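Long-range contacts in phosphoacetylglucosamine mutase (Aspergillus lentulus, PDB 5O9X), which interconverts the 6-phosphate and 1-phosphate of N-acetylglucosamine, as a phosphoacetylglucosamine mutase: residues Ala18-Lys23 / Ala36-Thr41; Gly22-Tyr27 / Leu99-Leu104; Ala196-Arg201 / Thr418-Gln423; Ser211-Cys216 / Lys241-Asp246. The protein carries 1 engineered substitution. One frame throughout, in Å; residues are numbered along the deposited sequence.

Interaction 1 of 4, residues Ala18-Lys23 / Ala36-Thr41; sequences AKPEGK and ADLLNT
A single water joins Ala18 to Asn40, accepting from both. Ala18 N donates to it over 3.0 Å and Asn40 ND2 over 3.2 Å, so the backbone of the loop is tied to a helix side chain without either touching the other directly. The other end of that amide is also held, since Asn40 OD1 takes a bond from Arg140 NH1, which fixes the rotation of the group. Next to the water bridge, Thr41 pushes its methyl against the loop backbone, with CG2 lying 3.6 Å from Ala18 O. Its hydroxyl sits between the backbone N and the carbonyl carbon (chi1 66°), which turns OG1 to the aliphatic start of Lys19, 3.7 Å from CG. The two side chains cross at about a right angle, and the lysine then bends away, its NZ making a weak hydrogen bond to Asn101 O. The contact lies at the surface of the molecule and lays the long loop between helix 4-14 and strand 32-35 against the 3-10 turn 36-38 and the first residues of helix 40-56. At the 3-10 turn the chemistry becomes apolar. Leu38 presents CD2 to the ring of Pro20, 3.8 Å from CB and 3.9 Å from CG, while the methylene CE of Lys23 comes in at about a right angle, 4.0 Å from the same CD2. Pro20 also opens a type II beta turn that ends at Lys23, with Gly22 at the position whose positive phi suits glycine; the closing bond, from Lys23 N to Pro20 O, is weak at 3.5 Å.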
loop_
_atom_site.group_PDB
_atom_site.type_symbol
_atom_site.label_atom_id
_atom_site.label_comp_id
_atom_site.label_asym_id
_atom_site.label_seq_id
_atom_site.Cartn_x
_atom_site.Cartn_y
_atom_site.Cartn_z
ATOM N N ALA A 18 -9.605 22.889 18.466
ATOM C CA ALA A 18 -10.927 23.334 18.034
ATOM C C ALA A 18 -11.266 22.519 16.795
ATOM O O ALA A 18 -10.424 22.429 15.890
ATOM C CB ALA A 18 -10.892 24.831 17.710
ATOM N N LYS A 19 -12.452 21.897 16.759
ATOM C CA LYS A 19 -12.939 21.237 15.548
ATOM C C LYS A 19 -13.220 22.261 14.488
ATOM O O LYS A 19 -13.755 23.327 14.807
ATOM C CB LYS A 19 -14.233 20.479 15.774
ATOM C CG LYS A 19 -14.077 19.234 16.585
ATOM C CD LYS A 19 -15.378 18.485 16.620
ATOM C CE LYS A 19 -15.377 17.358 15.624
ATOM N NZ LYS A 19 -16.706 17.270 14.990
ATOM N N PRO A 20 -12.877 21.956 13.216
ATOM C CA PRO A 20 -13.292 22.861 12.139
ATOM C C PRO A 20 -14.793 22.790 11.909
ATOM O O PRO A 20 -15.389 21.698 11.932
ATOM C CB PRO A 20 -12.527 22.325 10.895
ATOM C CG PRO A 20 -12.140 20.930 11.227
ATOM C CD PRO A 20 -12.019 20.853 12.721
ATOM N N GLU A 21 -15.401 23.946 11.687
ATOM C CA GLU A 21 -16.856 24.043 11.708
ATOM C C GLU A 21 -17.426 23.316 10.518
ATOM O O GLU A 21 -16.980 23.495 9.392
ATOM C CB GLU A 21 -17.325 25.504 11.689
ATOM C CG GLU A 21 -16.808 26.340 12.836
ATOM C CD GLU A 21 -17.932 27.067 13.546
ATOM O OE1 GLU A 21 -19.077 26.540 13.552
ATOM O OE2 GLU A 21 -17.667 28.162 14.096
ATOM N N GLY A 22 -18.403 22.477 10.782
ATOM C CA GLY A 22 -19.097 21.857 9.697
ATOM C C GLY A 22 -18.448 20.641 9.044
ATOM O O GLY A 22 -19.130 19.999 8.285
ATOM N N LYS A 23 -17.162 20.314 9.308
ATOM C CA LYS A 23 -16.550 19.121 8.652
ATOM C C LYS A 23 -16.998 17.849 9.338
ATOM O O LYS A 23 -16.974 17.734 10.588
ATOM C CB LYS A 23 -15.016 19.136 8.620
ATOM C CG LYS A 23 -14.397 20.456 8.188
ATOM C CD LYS A 23 -14.763 20.916 6.778
ATOM C CE LYS A 23 -13.794 21.987 6.312
ATOM N NZ LYS A 23 -14.013 22.291 4.878
ATOM N N ALA A 36 -3.947 19.331 5.910
ATOM C CA ALA A 36 -3.313 19.109 7.232
ATOM C C ALA A 36 -3.847 20.087 8.269
ATOM O O ALA A 36 -3.857 19.758 9.459
ATOM C CB ALA A 36 -1.808 19.221 7.147
ATOM N N ASP A 37 -4.316 21.277 7.828
ATOM C CA ASP A 37 -4.848 22.244 8.855
ATOM C C ASP A 37 -6.174 21.784 9.493
ATOM O O ASP A 37 -6.612 22.368 10.495
ATOM C CB ASP A 37 -4.938 23.697 8.347
ATOM C CG ASP A 37 -5.820 23.846 7.104
ATOM O OD1 ASP A 37 -6.481 22.856 6.657
ATOM O OD2 ASP A 37 -5.844 24.975 6.557
ATOM N N LEU A 38 -6.801 20.748 8.934
ATOM C CA LEU A 38 -8.031 20.175 9.492
ATOM C C LEU A 38 -7.830 19.061 10.493
ATOM O O LEU A 38 -8.813 18.603 11.125
ATOM C CB LEU A 38 -8.934 19.636 8.398
ATOM C CG LEU A 38 -9.388 20.645 7.351
ATOM C CD1 LEU A 38 -10.157 19.973 6.194
ATOM C CD2 LEU A 38 -10.147 21.843 7.986
ATOM N N LEU A 39 -6.579 18.623 10.670
ATOM C CA LEU A 39 -6.312 17.359 11.325
ATOM C C LEU A 39 -6.175 17.305 12.866
ATOM O O LEU A 39 -6.265 16.215 13.441
ATOM C CB LEU A 39 -5.096 16.696 10.672
ATOM C CG LEU A 39 -5.538 15.971 9.391
ATOM C CD1 LEU A 39 -4.281 15.785 8.534
ATOM C CD2 LEU A 39 -6.222 14.615 9.726
ATOM N N ASN A 40 -5.981 18.427 13.579
ATOM C CA ASN A 40 -5.668 18.254 15.021
ATOM C C ASN A 40 -6.656 17.343 15.818
ATOM O O ASN A 40 -6.238 16.412 16.536
ATOM C CB ASN A 40 -5.618 19.626 15.715
ATOM C CG ASN A 40 -4.322 20.365 15.449
ATOM O OD1 ASN A 40 -3.359 19.843 14.827
ATOM N ND2 ASN A 40 -4.294 21.600 15.863
ATOM N N THR A 41 -7.961 17.625 15.718
ATOM C CA THR A 41 -8.897 16.928 16.588
ATOM C C THR A 41 -9.022 15.456 16.148
ATOM O O THR A 41 -9.274 14.563 16.963
ATOM C CB THR A 41 -10.244 17.628 16.670
ATOM O OG1 THR A 41 -10.932 17.599 15.406
ATOM C CG2 THR A 41 -10.053 19.091 17.090
HETATM O O HOH W 1 -7.081 22.975 16.758
#

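Interaction 2 of 4, residues Gly22-Tyr27 / Leu99-Leu104; sequences GKIFQY and LANAPL
In the alpha/beta/alpha domain I, the C-terminal end of helix 91-101 meets the loop that leads toward strand 32-35, and Asn101 and Phe25 carry most of the contact. The side-chain amide of Asn101, on the last turn of the helix, lies against the backbone of Phe25. ND2 is modelled 2.8 Å from Phe25 N and OD1 2.9 Å from Phe25 O; the amide is probably turned over, and with it turned back both approaches may be hydrogen bonds. The amide and the phenyl ring are nearly parallel, their planes 19° apart, although the ring is approached obliquely. Phe25 itself is buried, CG anti to its carbonyl carbon (chi1 -54°). Its CB stands 4.3 Å from Ala100 CB, and the loop residue Pro20 and, from helix 40-56, Val42 also touch the Phe25 side chain. Over one face, offset toward the rim, Lys23 O sits 4.0 Å above the ring plane. Ile24 adds little, at the exposed margin, with its CG2 near the asparagine amide. Ala100 O instead approaches the ring edge, close to its plane, 3.3 Å from Phe25 CD2.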
loop_
_atom_site.group_PDB
_atom_site.type_symbol
_atom_site.label_atom_id
_atom_site.label_comp_id
_atom_site.label_asym_id
_atom_site.label_seq_id
_atom_site.Cartn_x
_atom_site.Cartn_y
_atom_site.Cartn_z
ATOM N N GLY A 22 -18.403 22.477 10.782
ATOM C CA GLY A 22 -19.097 21.857 9.697
ATOM C C GLY A 22 -18.448 20.641 9.044
ATOM O O GLY A 22 -19.130 19.999 8.285
ATOM N N LYS A 23 -17.162 20.314 9.308
ATOM C CA LYS A 23 -16.550 19.121 8.652
ATOM C C LYS A 23 -16.998 17.849 9.338
ATOM O O LYS A 23 -16.974 17.734 10.588
ATOM C CB LYS A 23 -15.016 19.136 8.620
ATOM C CG LYS A 23 -14.397 20.456 8.188
ATOM C CD LYS A 23 -14.763 20.916 6.778
ATOM C CE LYS A 23 -13.794 21.987 6.312
ATOM N NZ LYS A 23 -14.013 22.291 4.878
ATOM N N ILE A 24 -17.415 16.907 8.511
ATOM C CA ILE A 24 -17.725 15.549 8.939
ATOM C C ILE A 24 -16.549 14.700 8.398
ATOM O O ILE A 24 -16.194 14.835 7.255
ATOM C CB ILE A 24 -19.084 15.081 8.370
ATOM C CG1 ILE A 24 -20.283 15.866 9.055
ATOM C CG2 ILE A 24 -19.222 13.561 8.483
ATOM C CD1 ILE A 24 -21.585 15.912 8.263
ATOM N N PHE A 25 -15.945 13.879 9.250
ATOM C CA PHE A 25 -14.768 13.086 8.899
ATOM C C PHE A 25 -15.155 11.644 8.585
ATOM O O PHE A 25 -16.094 11.123 9.150
ATOM C CB PHE A 25 -13.748 13.133 10.041
ATOM C CG PHE A 25 -13.389 14.516 10.444
ATOM C CD1 PHE A 25 -12.604 15.323 9.609
ATOM C CD2 PHE A 25 -13.838 15.041 11.680
ATOM C CE1 PHE A 25 -12.253 16.616 9.984
ATOM C CE2 PHE A 25 -13.505 16.359 12.037
ATOM C CZ PHE A 25 -12.705 17.141 11.201
ATOM N N GLN A 26 -14.471 11.029 7.618
ATOM C CA GLN A 26 -14.734 9.642 7.291
ATOM C C GLN A 26 -13.392 8.911 7.215
ATOM O O GLN A 26 -12.383 9.510 6.821
ATOM C CB GLN A 26 -15.536 9.534 5.984
ATOM C CG GLN A 26 -15.009 10.470 4.901
ATOM C CD GLN A 26 -15.672 10.304 3.519
ATOM O OE1 GLN A 26 -16.829 10.725 3.315
ATOM N NE2 GLN A 26 -14.917 9.710 2.548
ATOM N N TYR A 27 -13.383 7.626 7.551
ATOM C CA TYR A 27 -12.132 6.856 7.575
ATOM C C TYR A 27 -11.530 6.637 6.140
ATOM O O TYR A 27 -10.310 6.650 5.954
ATOM C CB TYR A 27 -12.359 5.538 8.315
ATOM C CG TYR A 27 -11.095 4.849 8.745
ATOM C CD1 TYR A 27 -10.480 5.175 9.982
ATOM C CD2 TYR A 27 -10.511 3.851 7.941
ATOM C CE1 TYR A 27 -9.337 4.525 10.376
ATOM C CE2 TYR A 27 -9.359 3.159 8.359
ATOM C CZ TYR A 27 -8.778 3.508 9.562
ATOM O OH TYR A 27 -7.613 2.906 10.017
ATOM N N LEU A 99 -15.315 8.670 17.298
ATOM C CA LEU A 99 -14.493 9.558 18.085
ATOM C C LEU A 99 -14.133 10.826 17.303
ATOM O O LEU A 99 -14.155 11.938 17.855
ATOM C CB LEU A 99 -13.214 8.872 18.604
ATOM C CG LEU A 99 -13.347 7.897 19.758
ATOM C CD1 LEU A 99 -12.125 6.978 19.822
ATOM C CD2 LEU A 99 -13.529 8.684 21.072
ATOM N N ALA A 100 -13.842 10.662 16.014
ATOM C CA ALA A 100 -13.400 11.818 15.197
ATOM C C ALA A 100 -14.534 12.811 14.957
ATOM O O ALA A 100 -14.289 14.006 14.754
ATOM C CB ALA A 100 -12.834 11.340 13.873
ATOM N N ASN A 101 -15.782 12.316 14.952
ATOM C CA ASN A 101 -16.941 13.193 14.746
ATOM C C ASN A 101 -17.622 13.698 16.051
ATOM O O ASN A 101 -18.525 14.539 15.993
ATOM C CB ASN A 101 -17.935 12.572 13.760
ATOM C CG ASN A 101 -17.350 12.490 12.351
ATOM O OD1 ASN A 101 -17.135 11.401 11.820
ATOM N ND2 ASN A 101 -17.036 13.634 11.768
ATOM N N ALA A 102 -17.169 13.204 17.201
ATOM C CA ALA A 102 -17.680 13.667 18.503
ATOM C C ALA A 102 -17.370 15.146 18.708
ATOM O O ALA A 102 -16.200 15.570 18.471
ATOM C CB ALA A 102 -17.035 12.888 19.620
ATOM N N PRO A 103 -18.386 15.937 19.185
ATOM C CA PRO A 103 -18.034 17.255 19.698
ATOM C C PRO A 103 -16.940 17.075 20.729
ATOM O O PRO A 103 -16.917 16.077 21.466
ATOM C CB PRO A 103 -19.326 17.770 20.338
ATOM C CG PRO A 103 -20.417 16.931 19.763
ATOM C CD PRO A 103 -19.799 15.593 19.453
ATOM N N LEU A 104 -16.000 18.012 20.733
ATOM C CA LEU A 104 -14.846 17.938 21.597
ATOM C C LEU A 104 -15.224 17.887 23.068
ATOM O O LEU A 104 -14.613 17.153 23.867
ATOM C CB LEU A 104 -13.950 19.168 21.276
ATOM C CG LEU A 104 -12.466 19.035 21.063
ATOM C CD1 LEU A 104 -12.174 17.764 20.292
ATOM C CD2 LEU A 104 -11.945 20.254 20.327
#

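Interaction 3 of 4, residues Ala196-Arg201 / Thr418-Gln423; sequences AAAFKR and TDLINQ
Ala198 and Leu420 bring two helices of different domains together, helix 188-202 of domain II and the last turn of helix 405-420 of domain III. This is the tight side. The backbones come to 4.9 Å between Ala198 CA and Leu420 CA, a closeness that the small alanine permits: its CB abuts the backbone itself, 3.5 Å from Leu420 CA. Leu420 holds CG anti to its backbone N (chi1 178°), and its CD1 reaches the next residue of the first helix, 3.8 Å from Phe199 N. Phe199 is buried as well; its CB stands 4.1 Å from Leu420 CD1, and its side chain also touches Leu433 of helix 428-442.

Toward solvent the packing gives way to charge. Arg201, exposed on the following turn, bends at chi3 and forms a salt bridge with Asp419. NH1 donates to OD2 over 2.7 Å in a nearly straight bond (171°), with the acceptor almost in the guanidinium plane, whereas the two planar groups are turned 48° from each other. OD2 is met on its anti side. A water makes a second link beside this bridge, accepting from Arg201 NH2 at 3.0 Å and donating to Asp419 OD2 at 2.7 Å.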
loop_
_atom_site.group_PDB
_atom_site.type_symbol
_atom_site.label_atom_id
_atom_site.label_comp_id
_atom_site.label_asym_id
_atom_site.label_seq_id
_atom_site.Cartn_x
_atom_site.Cartn_y
_atom_site.Cartn_z
ATOM N N ALA A 196 18.276 -7.167 4.059
ATOM C CA ALA A 196 19.581 -7.499 3.427
ATOM C C ALA A 196 19.893 -8.991 3.470
ATOM O O ALA A 196 20.318 -9.594 2.441
ATOM C CB ALA A 196 20.688 -6.699 4.063
ATOM N N ALA A 197 19.643 -9.610 4.634
ATOM C CA ALA A 197 19.946 -11.037 4.784
ATOM C C ALA A 197 19.076 -11.921 3.848
ATOM O O ALA A 197 19.575 -12.899 3.248
ATOM C CB ALA A 197 19.861 -11.482 6.262
ATOM N N ALA A 198 17.787 -11.573 3.754
ATOM C CA ALA A 198 16.835 -12.309 2.890
ATOM C C ALA A 198 17.225 -12.145 1.408
ATOM O O ALA A 198 17.301 -13.145 0.652
ATOM C CB ALA A 198 15.419 -11.863 3.157
ATOM N N PHE A 199 17.585 -10.926 1.014
ATOM C CA PHE A 199 18.041 -10.669 -0.374
ATOM C C PHE A 199 19.317 -11.405 -0.705
ATOM O O PHE A 199 19.456 -11.997 -1.812
ATOM C CB PHE A 199 18.275 -9.185 -0.591
ATOM C CG PHE A 199 18.521 -8.797 -2.036
ATOM C CD1 PHE A 199 17.538 -9.015 -3.033
ATOM C CD2 PHE A 199 19.744 -8.200 -2.394
ATOM C CE1 PHE A 199 17.840 -8.587 -4.377
ATOM C CE2 PHE A 199 20.016 -7.744 -3.700
ATOM C CZ PHE A 199 19.039 -7.965 -4.694
ATOM N N LYS A 200 20.291 -11.375 0.212
ATOM C CA LYS A 200 21.505 -12.243 0.025
ATOM C C LYS A 200 21.158 -13.705 -0.279
ATOM O O LYS A 200 21.689 -14.274 -1.235
ATOM C CB LYS A 200 22.450 -12.140 1.260
ATOM C CG LYS A 200 23.805 -12.817 1.014
ATOM C CD LYS A 200 24.677 -12.754 2.271
ATOM C CE LYS A 200 26.073 -13.371 2.048
ATOM N NZ LYS A 200 26.969 -12.301 1.556
ATOM N N ARG A 201 20.287 -14.321 0.514
ATOM C CA ARG A 201 19.907 -15.707 0.304
ATOM C C ARG A 201 19.157 -15.890 -1.027
ATOM O O ARG A 201 19.456 -16.801 -1.781
ATOM C CB ARG A 201 18.967 -16.225 1.407
ATOM C CG ARG A 201 19.710 -16.640 2.699
ATOM C CD ARG A 201 18.721 -16.677 3.866
ATOM N NE ARG A 201 17.797 -17.820 3.740
ATOM C CZ ARG A 201 16.560 -17.838 4.258
ATOM N NH1 ARG A 201 16.073 -16.739 4.867
ATOM N NH2 ARG A 201 15.783 -18.938 4.166
ATOM N N THR A 418 10.110 -16.061 1.148
ATOM C CA THR A 418 9.163 -15.883 2.196
ATOM C C THR A 418 9.773 -15.013 3.291
ATOM O O THR A 418 9.024 -14.381 4.024
ATOM C CB THR A 418 8.654 -17.223 2.858
ATOM O OG1 THR A 418 9.741 -17.886 3.520
ATOM C CG2 THR A 418 7.976 -18.199 1.830
ATOM N N ASP A 419 11.103 -14.974 3.440
ATOM C CA ASP A 419 11.656 -13.989 4.421
ATOM C C ASP A 419 11.873 -12.590 3.851
ATOM O O ASP A 419 12.007 -11.603 4.591
ATOM C CB ASP A 419 12.993 -14.467 4.990
ATOM C CG ASP A 419 12.804 -15.606 5.942
ATOM O OD1 ASP A 419 11.835 -15.587 6.756
ATOM O OD2 ASP A 419 13.576 -16.538 5.798
ATOM N N LEU A 420 11.979 -12.519 2.532
ATOM C CA LEU A 420 12.194 -11.235 1.863
ATOM C C LEU A 420 10.828 -10.476 1.802
ATOM O O LEU A 420 10.794 -9.259 2.021
ATOM C CB LEU A 420 12.779 -11.422 0.469
ATOM C CG LEU A 420 13.021 -10.154 -0.401
ATOM C CD1 LEU A 420 14.217 -9.337 0.137
ATOM C CD2 LEU A 420 13.313 -10.425 -1.879
ATOM N N ILE A 421 9.744 -11.218 1.539
ATOM C CA ILE A 421 8.478 -10.575 1.172
ATOM C C ILE A 421 7.756 -10.115 2.391
ATOM O O ILE A 421 7.422 -10.938 3.248
ATOM C CB ILE A 421 7.666 -11.343 0.074
ATOM C CG1 ILE A 421 8.383 -11.095 -1.214
ATOM C CG2 ILE A 421 6.282 -10.764 -0.151
ATOM C CD1 ILE A 421 8.797 -9.608 -1.334
ATOM N N ASN A 422 7.553 -8.783 2.470
ATOM C CA ASN A 422 6.946 -8.192 3.623
ATOM C C ASN A 422 5.500 -8.682 3.684
ATOM O O ASN A 422 4.671 -8.409 2.819
ATOM C CB ASN A 422 7.084 -6.668 3.605
ATOM C CG ASN A 422 6.866 -6.024 4.983
ATOM O OD1 ASN A 422 5.925 -6.411 5.722
ATOM N ND2 ASN A 422 7.734 -5.012 5.337
ATOM N N GLN A 423 5.232 -9.467 4.703
ATOM C CA GLN A 423 3.962 -10.122 4.844
ATOM C C GLN A 423 2.912 -9.106 5.367
ATOM O O GLN A 423 3.271 -8.174 6.125
ATOM C CB GLN A 423 4.180 -11.332 5.762
ATOM C CG GLN A 423 5.276 -12.275 5.244
ATOM C CD GLN A 423 4.878 -12.916 3.904
ATOM O OE1 GLN A 423 3.908 -13.702 3.833
ATOM N NE2 GLN A 423 5.604 -12.567 2.834
HETATM O O HOH W 2 13.285 -19.236 5.741
#

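Interaction 4 of 4, residues Ser211-Cys216 / Lys241-Asp246; sequences SLTVDC and KIVNDD
Lys241 is held between Leu212 and Val214 by both of its backbone polar atoms: its N donates to Leu212 O over 2.8 Å, and its O accepts from Val214 N, also at 2.8 Å. The ladder continues with Val243 N to Val214 O at 2.9 Å, and Cys216 N to Val243 O at 2.9 Å carries it just beyond the strand ends. The pairs Thr213-Lys241, Val214-Ile242 and Asp215-Val243 are parallel bridges, between strand axes 25° apart. On one face Thr213 CG2 meets Val243 CG1 at 4.0 Å. On the other, Cys216 SG lies 3.9 Å from Ile242 CG2. These are the two strands of a beta-alpha-beta unit in domain II, 240-243 forming an edge of the mixed sheet. The connecting helix 221-231 covers the face of Val214 and Ile242, where Leu225 touches both side chains and Cys216 as well.

Where the strands end, Asn244 ND2 donates to Asp215 OD1 over 2.8 Å. It arrives from above the carboxylate, 69° out of its plane, and the amide and carboxylate stand almost perpendicular. Further partners hold the buried carboxylate: OD1 also accepts from Ala217 N, while OD2 is bonded to Gly258 N and to Ser282 OG of the neighbouring strand 279-283. The several N-H partners would favour the charged form. The Asp215 side chain is about 14 Å from the bound glucose 1,6-bisphosphate. Farther along, Asp245 OD2 forms a salt bridge with Arg226 on the crossover helix.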
loop_
_atom_site.group_PDB
_atom_site.type_symbol
_atom_site.label_atom_id
_atom_site.label_comp_id
_atom_site.label_asym_id
_atom_site.label_seq_id
_atom_site.Cartn_x
_atom_site.Cartn_y
_atom_site.Cartn_z
ATOM N N SER A 211 22.026 -1.093 -14.208
ATOM C CA SER A 211 21.686 -0.280 -13.045
ATOM C C SER A 211 20.155 -0.272 -12.875
ATOM O O SER A 211 19.387 -0.568 -13.838
ATOM C CB SER A 211 22.172 1.142 -13.296
ATOM O OG SER A 211 21.631 1.647 -14.508
ATOM N N LEU A 212 19.745 0.173 -11.679
ATOM C CA LEU A 212 18.365 0.477 -11.375
ATOM C C LEU A 212 18.322 1.960 -10.909
ATOM O O LEU A 212 19.005 2.303 -9.953
ATOM C CB LEU A 212 17.852 -0.535 -10.286
ATOM C CG LEU A 212 16.425 -0.119 -9.727
ATOM C CD1 LEU A 212 15.329 -0.278 -10.797
ATOM C CD2 LEU A 212 16.060 -1.005 -8.566
ATOM N N THR A 213 17.557 2.811 -11.576
ATOM C CA THR A 213 17.427 4.241 -11.187
ATOM C C THR A 213 16.054 4.440 -10.478
ATOM O O THR A 213 14.985 4.323 -11.131
ATOM C CB THR A 213 17.589 5.188 -12.436
ATOM O OG1 THR A 213 18.824 4.838 -13.091
ATOM C CG2 THR A 213 17.619 6.744 -12.056
ATOM N N VAL A 214 16.098 4.785 -9.197
ATOM C CA VAL A 214 14.898 4.763 -8.350
ATOM C C VAL A 214 14.568 6.209 -7.972
ATOM O O VAL A 214 15.337 6.950 -7.266
ATOM C CB VAL A 214 15.097 3.951 -7.012
ATOM C CG1 VAL A 214 13.786 3.940 -6.223
ATOM C CG2 VAL A 214 15.517 2.520 -7.285
ATOM N N ASP A 215 13.452 6.656 -8.520
ATOM C CA ASP A 215 12.826 7.957 -8.159
ATOM C C ASP A 215 12.159 7.785 -6.831
ATOM O O ASP A 215 11.198 7.008 -6.696
ATOM C CB ASP A 215 11.832 8.315 -9.272
ATOM C CG ASP A 215 10.717 9.253 -8.843
ATOM O OD1 ASP A 215 10.949 10.097 -7.939
ATOM O OD2 ASP A 215 9.595 9.139 -9.474
ATOM N N CYS A 216 12.581 8.574 -5.838
ATOM C CA CYS A 216 12.126 8.357 -4.453
ATOM C C CYS A 216 11.127 9.445 -4.001
ATOM O O CYS A 216 10.852 9.629 -2.758
ATOM C CB CYS A 216 13.295 8.234 -3.455
ATOM S SG CYS A 216 14.320 6.773 -3.762
ATOM N N LYS A 241 20.818 3.744 -8.367
ATOM C CA LYS A 241 21.006 5.160 -8.357
ATOM C C LYS A 241 19.722 5.764 -7.801
ATOM O O LYS A 241 18.627 5.307 -8.201
ATOM C CB LYS A 241 21.232 5.678 -9.767
ATOM C CG LYS A 241 22.236 4.854 -10.567
ATOM C CD LYS A 241 23.690 5.179 -10.267
ATOM C CE LYS A 241 24.697 4.244 -10.983
ATOM N NZ LYS A 241 26.047 4.245 -10.298
ATOM N N ILE A 242 19.834 6.791 -6.938
ATOM C CA ILE A 242 18.663 7.397 -6.298
ATOM C C ILE A 242 18.511 8.728 -6.925
ATOM O O ILE A 242 19.527 9.442 -7.109
ATOM C CB ILE A 242 18.875 7.535 -4.754
ATOM C CG1 ILE A 242 18.739 6.107 -4.124
ATOM C CG2 ILE A 242 17.825 8.508 -4.147
ATOM C CD1 ILE A 242 19.106 6.040 -2.618
ATOM N N VAL A 243 17.303 9.071 -7.364
ATOM C CA VAL A 243 16.986 10.434 -7.817
ATOM C C VAL A 243 15.769 10.917 -7.025
ATOM O O VAL A 243 14.992 10.044 -6.512
ATOM C CB VAL A 243 16.744 10.601 -9.385
ATOM C CG1 VAL A 243 18.030 10.275 -10.181
ATOM C CG2 VAL A 243 15.551 9.731 -9.941
ATOM N N ASN A 244 15.564 12.260 -6.935
ATOM C CA ASN A 244 14.440 12.832 -6.176
ATOM C C ASN A 244 14.416 12.353 -4.748
ATOM O O ASN A 244 13.503 11.609 -4.314
ATOM C CB ASN A 244 13.089 12.533 -6.886
ATOM C CG ASN A 244 13.157 12.866 -8.365
ATOM O OD1 ASN A 244 13.658 13.929 -8.716
ATOM N ND2 ASN A 244 12.662 11.963 -9.245
ATOM N N ASP A 245 15.417 12.781 -3.970
ATOM C CA ASP A 245 15.401 12.502 -2.569
ATOM C C ASP A 245 15.327 13.805 -1.785
ATOM O O ASP A 245 15.901 13.915 -0.675
ATOM C CB ASP A 245 16.667 11.634 -2.199
ATOM C CG ASP A 245 17.993 12.434 -2.309
ATOM O OD1 ASP A 245 17.960 13.582 -2.782
ATOM O OD2 ASP A 245 19.036 11.960 -1.856
ATOM N N ASP A 246 14.699 14.853 -2.344
ATOM C CA ASP A 246 14.768 16.166 -1.617
ATOM C C ASP A 246 13.739 16.276 -0.483
ATOM O O ASP A 246 12.648 16.875 -0.647
ATOM C CB ASP A 246 14.730 17.337 -2.616
ATOM C CG ASP A 246 14.694 18.725 -1.953
ATOM O OD1 ASP A 246 15.052 18.872 -0.759
ATOM O OD2 ASP A 246 14.295 19.660 -2.676
#

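Overall arrangement
Interactions 1 and 2 adjoin, their centres about 8 Å apart, and share Gly22 and Lys23: one loop is laid against the start of helix 40-56 and the end of helix 91-101. They touch where Pro20 CG meets the Phe25 ring at CZ. Interaction 1 is a surface contact of water and aliphatic groups; interaction 2 is partly buried and sets an aromatic ring and a side-chain amide against backbone. Interaction 3, on the other side of the chain's centre, is a buried joint between domains with a charged margin. Interaction 4, about 22 Å from it between centres, lies within domain II and rests on regular backbone hydrogen bonding. Helix 188-202 and strand 212-215 follow each other in sequence, linking those two.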